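Local coordinates for ABC transporter, substrate-binding protein (Clostridium perfringens, PDB 4EDP), which probably serves as the extracellular solute-binding component of an ABC transporter, capturing a ligand for delivery to its membrane partners, at residues Tyr136-Ile141 / Leu262-Ile267. Numbering follows the deposited sequence.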
ATOM      1  N   TYR A 136       8.349  -2.720   4.874  1.00 11.99           N
ATOM      2  CA  TYR A 136       8.279  -3.081   6.297  1.00 12.36           C
ATOM      3  C   TYR A 136       6.815  -3.422   6.676  1.00 12.86           C
ATOM      4  O   TYR A 136       6.545  -3.919   7.782  1.00 12.65           O
ATOM      5  CB  TYR A 136       8.813  -1.956   7.224  1.00 13.78           C
ATOM      6  CG  TYR A 136       7.956  -0.726   7.192  1.00 12.77           C
ATOM      7  CD1 TYR A 136       8.122   0.229   6.197  1.00 15.40           C
ATOM      8  CD2 TYR A 136       6.917  -0.553   8.102  1.00 14.09           C
ATOM      9  CE1 TYR A 136       7.304   1.336   6.126  1.00 15.79           C
ATOM     10  CE2 TYR A 136       6.101   0.565   8.047  1.00 13.79           C
ATOM     11  CZ  TYR A 136       6.297   1.500   7.058  1.00 16.81           C
ATOM     12  OH  TYR A 136       5.470   2.604   6.980  1.00 20.20           O
ATOM     13  N   THR A 137       5.866  -3.096   5.795  1.00 12.43           N
ATOM     14  CA  THR A 137       4.466  -3.406   6.007  1.00 12.33           C
ATOM     15  C   THR A 137       3.811  -3.513   4.642  1.00 12.81           C
ATOM     16  O   THR A 137       4.384  -3.076   3.617  1.00 12.65           O
ATOM     17  CB  THR A 137       3.739  -2.334   6.864  1.00 12.36           C
ATOM     18  OG1 THR A 137       2.458  -2.813   7.276  1.00 15.65           O
ATOM     19  CG2 THR A 137       3.560  -1.010   6.063  1.00 12.54           C
ATOM     20  N   LEU A 138       2.610  -4.075   4.624  1.00 14.10           N
ATOM     21  CA  LEU A 138       1.840  -4.243   3.399  1.00 13.06           C
ATOM     22  C   LEU A 138       0.365  -4.024   3.682  1.00 12.65           C
ATOM     23  O   LEU A 138      -0.062  -4.036   4.835  1.00 13.71           O
ATOM     24  CB  LEU A 138       2.070  -5.645   2.805  1.00 12.30           C
ATOM     25  CG  LEU A 138       1.597  -6.861   3.619  1.00 12.55           C
ATOM     26  CD1 LEU A 138       0.075  -7.087   3.517  1.00 13.37           C
ATOM     27  CD2 LEU A 138       2.307  -8.135   3.137  1.00 15.58           C
ATOM     28  N   ASN A 139      -0.393  -3.815   2.617  1.00 11.87           N
ATOM     29  CA  ASN A 139      -1.836  -3.638   2.644  1.00 12.39           C
ATOM     30  C   ASN A 139      -2.393  -4.357   1.407  1.00 13.37           C
ATOM     31  O   ASN A 139      -1.646  -4.628   0.445  1.00 13.92           O
ATOM     32  CB  ASN A 139      -2.240  -2.175   2.521  1.00 12.29           C
ATOM     33  CG  ASN A 139      -1.633  -1.302   3.594  1.00 17.52           C
ATOM     34  OD1 ASN A 139      -1.761  -1.579   4.787  1.00 17.95           O
ATOM     35  ND2 ASN A 139      -1.013  -0.214   3.177  1.00 18.74           N
ATOM     36  N   SER A 140      -3.691  -4.635   1.411  1.00 11.99           N
ATOM     37  CA  SER A 140      -4.333  -5.294   0.240  1.00 13.16           C
ATOM     38  C   SER A 140      -5.707  -4.711  -0.003  1.00 12.07           C
ATOM     39  O   SER A 140      -6.195  -3.890   0.777  1.00 12.94           O
ATOM     40  CB  SER A 140      -4.455  -6.810   0.404  1.00 12.60           C
ATOM     41  OG  SER A 140      -5.360  -7.204   1.442  1.00 15.96           O
ATOM     42  N   ILE A 141      -6.322  -5.146  -1.096  1.00 12.27           N
ATOM     43  CA  ILE A 141      -7.669  -4.739  -1.448  1.00 10.96           C
ATOM     44  C   ILE A 141      -8.554  -5.967  -1.587  1.00 10.62           C
ATOM     45  O   ILE A 141      -8.080  -7.098  -1.557  1.00 12.91           O
ATOM     46  CB  ILE A 141      -7.719  -3.921  -2.755  1.00 10.73           C
ATOM     47  CG1 ILE A 141      -7.020  -4.671  -3.895  1.00 11.17           C
ATOM     48  CG2 ILE A 141      -7.079  -2.514  -2.535  1.00 13.06           C
ATOM     49  CD1 ILE A 141      -7.113  -3.971  -5.225  1.00 14.15           C
ATOM     50  N   LEU A 262      -1.387  -6.201  -3.658  1.00 12.37           N
ATOM     51  CA  LEU A 262      -0.776  -5.633  -2.481  1.00 12.39           C
ATOM     52  C   LEU A 262      -0.134  -4.295  -2.779  1.00 13.08           C
ATOM     53  O   LEU A 262       0.182  -3.983  -3.935  1.00 12.61           O
ATOM     54  CB  LEU A 262       0.362  -6.536  -1.986  1.00 12.45           C
ATOM     55  CG  LEU A 262       0.039  -8.004  -1.742  1.00 14.75           C
ATOM     56  CD1 LEU A 262       1.295  -8.760  -1.265  1.00 15.10           C
ATOM     57  CD2 LEU A 262      -1.116  -8.128  -0.772  1.00 16.90           C
ATOM     58  N   ASN A 263       0.016  -3.493  -1.733  1.00 11.49           N
ATOM     59  CA  ASN A 263       0.814  -2.268  -1.805  1.00 12.93           C
ATOM     60  C   ASN A 263       1.693  -2.295  -0.541  1.00 12.61           C
ATOM     61  O   ASN A 263       1.329  -2.929   0.457  1.00 13.02           O
ATOM     62  CB  ASN A 263       0.015  -0.986  -1.978  1.00 13.58           C
ATOM     63  CG  ASN A 263      -0.886  -0.684  -0.827  1.00 15.22           C
ATOM     64  OD1 ASN A 263      -0.466  -0.089   0.177  1.00 13.41           O
ATOM     65  ND2 ASN A 263      -2.166  -1.014  -0.989  1.00 12.23           N
ATOM     66  N   PHE A 264       2.855  -1.662  -0.623  1.00 13.47           N
ATOM     67  CA  PHE A 264       3.824  -1.648   0.476  1.00 12.13           C
ATOM     68  C   PHE A 264       4.256  -0.246   0.868  1.00 12.40           C
ATOM     69  O   PHE A 264       4.178   0.678   0.059  1.00 12.35           O
ATOM     70  CB  PHE A 264       5.126  -2.339   0.008  1.00 12.49           C
ATOM     71  CG  PHE A 264       4.940  -3.757  -0.514  1.00 11.51           C
ATOM     72  CD1 PHE A 264       4.655  -4.794   0.347  1.00  9.98           C
ATOM     73  CD2 PHE A 264       5.078  -4.041  -1.852  1.00 14.66           C
ATOM     74  CE1 PHE A 264       4.475  -6.093  -0.112  1.00  9.94           C
ATOM     75  CE2 PHE A 264       4.904  -5.343  -2.312  1.00 13.54           C
ATOM     76  CZ  PHE A 264       4.587  -6.360  -1.443  1.00 11.38           C
ATOM     77  N   ASN A 265       4.732  -0.106   2.107  1.00 12.08           N
ATOM     78  CA  ASN A 265       5.410   1.096   2.552  1.00 12.43           C
ATOM     79  C   ASN A 265       6.826   0.572   2.785  1.00 12.01           C
ATOM     80  O   ASN A 265       7.007  -0.545   3.273  1.00 12.98           O
ATOM     81  CB  ASN A 265       4.827   1.704   3.826  1.00 12.31           C
ATOM     82  CG  ASN A 265       3.421   2.234   3.619  1.00 17.23           C
ATOM     83  OD1 ASN A 265       3.028   2.566   2.493  1.00 16.00           O
ATOM     84  ND2 ASN A 265       2.674   2.347   4.699  1.00 19.33           N
ATOM     85  N   THR A 266       7.830   1.370   2.450  1.00 12.79           N
ATOM     86  CA  THR A 266       9.206   0.944   2.565  1.00 13.79           C
ATOM     87  C   THR A 266      10.060   1.918   3.359  1.00 14.55           C
ATOM     88  O   THR A 266       9.650   3.045   3.611  1.00 13.45           O
ATOM     89  CB  THR A 266       9.848   0.838   1.156  1.00 13.58           C
ATOM     90  OG1 THR A 266       9.981   2.139   0.573  1.00 13.07           O
ATOM     91  CG2 THR A 266       9.033  -0.076   0.226  1.00 12.19           C
ATOM     92  N   ILE A 267      11.255   1.475   3.744  1.00 13.95           N
ATOM     93  CA  ILE A 267      12.206   2.339   4.456  1.00 14.78           C
ATOM     94  C   ILE A 267      13.496   2.356   3.648  1.00 14.37           C
ATOM     95  O   ILE A 267      14.056   1.297   3.333  1.00 15.99           O
ATOM     96  CB  ILE A 267      12.575   1.838   5.874  1.00 14.71           C
ATOM     97  CG1 ILE A 267      11.341   1.528   6.699  1.00 19.24           C
ATOM     98  CG2 ILE A 267      13.486   2.867   6.589  1.00 17.12           C
ATOM     99  CD1 ILE A 267      11.645   0.850   8.034  1.00 19.73           C
TER
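The ring of Tyr136 lies obliquely across the backbone and CB of Asn265. Its CG sits between the backbone N and the carbonyl carbon. That crowded position brings Tyr136 OH to 3.3 Å from Asn265 CB. The Ile267 side chain runs at about a right angle to that of Tyr136, with Ile267 CG1 3.5 Å from Tyr136 CD1. CG2 of Thr137 covers one face of the ring near its rim. An acetate ion, probably from the crystallisation liquor, lies about 4 Å from the Tyr136 side chain and may mark a pocket. At the same residue the main chain is tied across: Tyr136 N donates to Asn265 O at 3.0 Å, in the carbonyl plane. A weak bond from Asn265 N to Thr137 O follows.

Asn139 and Asn263 form an antiparallel hydrogen-bonded pair. Their backbones bond in both directions, with Asn139 N 2.9 Å from Asn263 O. In a third bond, Asn139 ND2 reaches Asn263 OD1 at 3.1 Å, nearly straight at 165° and on a lone pair of that oxygen. The acceptor lies close to the Asn139 amide plane, although the two amide planes are 52° apart. Paired directly, both side chains leave on the same face. Asn139 CG is anti to the carbonyl carbon and Asn263 CG in the crowded position, which turns the amides toward each other.

The other face carries Leu138 and Phe264. Leu138 CB meets Phe264 CD1 at 3.7 Å, while Thr137 O lies at the ring edge. Ser140 CB touches Leu262 CD2.

Thr137 OG1 bonds to Ser302 O and Ser140 OG to Thr319 OG1. Strand 262-269 also pairs with strand 89-93, and strand 135-145 with strand 233-237. Strands 135-145 and 262-269 therefore probably link the two lobes, consistent with the hinge crossovers of the periplasmic-binding-protein fold.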